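Local coordinates for hypothetical protein TM1553 (Thermotoga maritima, PDB 1VRM), which belongs to the ApbE family and probably acts as a flavin transferase that uses FAD to attach FMN covalently to target proteins, at residues K292-F297 against L304-E309. Residues are numbered along the deposited sequence; the frame is centred on the assembly and turned at random. Where two conformers were deposited one is given.
Sequences KVVLDF and LLIVLE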
# COMPACT_ATOMS: atom_id res chain seq x y z
N LYS A 292 20.95 6.43 2.43
CA LYS A 292 21.06 5.16 1.79
C LYS A 292 19.77 4.76 1.11
O LYS A 292 19.79 4.14 0.05
CB LYS A 292 21.55 4.11 2.77
CG LYS A 292 22.08 2.89 2.12
CD LYS A 292 22.88 2.05 3.11
CE LYS A 292 23.39 0.80 2.44
NZ LYS A 292 24.56 1.14 1.59
N VAL A 293 18.65 5.09 1.73
CA VAL A 293 17.32 4.87 1.11
C VAL A 293 17.21 5.67 -0.19
O VAL A 293 16.83 5.15 -1.24
CB VAL A 293 16.17 5.18 2.10
CG1 VAL A 293 14.81 5.08 1.43
CG2 VAL A 293 16.29 4.22 3.27
N VAL A 294 17.55 6.95 -0.16
CA VAL A 294 17.46 7.79 -1.34
C VAL A 294 18.36 7.27 -2.46
O VAL A 294 18.01 7.29 -3.65
CB VAL A 294 17.76 9.25 -1.01
CG1 VAL A 294 17.89 10.09 -2.28
CG2 VAL A 294 16.69 9.81 -0.09
N LEU A 295 19.53 6.76 -2.06
CA LEU A 295 20.47 6.17 -3.03
C LEU A 295 19.95 4.83 -3.62
O LEU A 295 19.98 4.64 -4.82
CB LEU A 295 21.78 5.95 -2.36
CG LEU A 295 22.88 5.32 -3.20
CD1 LEU A 295 23.22 6.25 -4.35
CD2 LEU A 295 24.10 5.02 -2.35
N ASP A 296 19.53 3.92 -2.76
CA ASP A 296 19.27 2.54 -3.15
C ASP A 296 17.88 2.33 -3.77
O ASP A 296 17.74 1.47 -4.67
CB ASP A 296 19.40 1.64 -1.95
CG ASP A 296 20.82 1.48 -1.48
OD1 ASP A 296 21.76 1.89 -2.22
OD2 ASP A 296 21.01 0.88 -0.38
N PHE A 297 16.86 3.07 -3.31
CA PHE A 297 15.50 2.81 -3.77
C PHE A 297 15.28 2.95 -5.26
O PHE A 297 14.58 2.12 -5.85
CB PHE A 297 14.45 3.56 -2.95
CG PHE A 297 13.98 2.78 -1.76
CD1 PHE A 297 14.88 2.21 -0.89
CD2 PHE A 297 12.63 2.55 -1.55
CE1 PHE A 297 14.44 1.46 0.21
CE2 PHE A 297 12.20 1.85 -0.45
CZ PHE A 297 13.10 1.29 0.41
N LEU A 304 11.98 8.41 -5.49
CA LEU A 304 11.33 8.83 -4.25
C LEU A 304 11.60 10.20 -3.71
O LEU A 304 12.62 10.84 -4.01
CB LEU A 304 11.62 7.85 -3.16
CG LEU A 304 12.96 7.85 -2.50
CD1 LEU A 304 12.95 6.87 -1.33
CD2 LEU A 304 14.07 7.51 -3.49
N LEU A 305 10.67 10.63 -2.88
CA LEU A 305 10.77 11.87 -2.12
C LEU A 305 10.40 11.52 -0.69
O LEU A 305 9.33 10.94 -0.45
CB LEU A 305 9.78 12.90 -2.64
CG LEU A 305 9.71 14.26 -1.93
CD1 LEU A 305 9.15 15.30 -2.82
CD2 LEU A 305 8.83 14.18 -0.70
N ILE A 306 11.26 11.89 0.26
CA ILE A 306 11.04 11.65 1.68
C ILE A 306 10.86 12.99 2.39
O ILE A 306 11.63 13.90 2.18
CB ILE A 306 12.26 10.94 2.32
CG1 ILE A 306 12.57 9.63 1.61
CG2 ILE A 306 12.03 10.74 3.81
CD1 ILE A 306 13.86 9.05 1.98
N VAL A 307 9.85 13.09 3.25
CA VAL A 307 9.74 14.22 4.15
C VAL A 307 10.12 13.69 5.52
O VAL A 307 9.41 12.85 6.10
CB VAL A 307 8.32 14.78 4.22
CG1 VAL A 307 8.30 16.00 5.20
CG2 VAL A 307 7.80 15.15 2.83
N LEU A 308 11.26 14.12 6.01
CA LEU A 308 11.76 13.68 7.29
C LEU A 308 10.99 14.38 8.42
O LEU A 308 10.36 15.40 8.19
CB LEU A 308 13.23 13.99 7.39
CG LEU A 308 14.11 13.28 6.39
CD1 LEU A 308 15.48 13.96 6.40
CD2 LEU A 308 14.14 11.79 6.70
N GLU A 309 10.99 13.77 9.59
CA GLU A 309 10.43 14.42 10.77
C GLU A 309 11.05 15.79 10.90
O GLU A 309 12.26 15.93 10.87
CB GLU A 309 10.71 13.59 11.99
CG GLU A 309 10.22 14.20 13.29
CD GLU A 309 10.47 13.26 14.43
OE1 GLU A 309 11.55 12.60 14.45
OE2 GLU A 309 9.59 13.18 15.33
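The Phe297 ring has Val293 CG1 over one face, 3.7 Å above the plane and offset toward the rim, while Leu304 CD1 approaches it obliquely. Phe297 meets the strand mainly through CB, which lies 4.0 Å from Leu304 CD1 and equally close to Leu304 CD2, so the two methyls come at the base of the aromatic side chain together, from the strand side. With CG between its backbone N and carbonyl carbon (chi1 77°), the Leu304 side chain leans toward the helix; CD1 comes within 3.8 Å of Val293 CG1 and CD2 lies 3.9 Å from Val294 O. Replacing this leucine by an alanine removes both methyls that reach the helix and is likely to open a gap beside Val293 and Phe297 CB. Two residues along the strand, Ile306 CD1 packs 3.6 Å from Val294 CG2 and, less closely, 4.1 Å from Val293 CG1. No hydrogen bond joins the segments; the contact is apolar side-chain packing, plus one leucine methyl set against a helix carbonyl oxygen. Their axes run nearly antiparallel, at 168° and 9.1 Å apart. Met285 and Ala286, earlier on the helix, extend this apolar layer. Helix 272-296 links two adjacent antiparallel strands, 262-269 and 303-308, and packs against the sheet face, an alpha/beta layer in this ApbE-family protein.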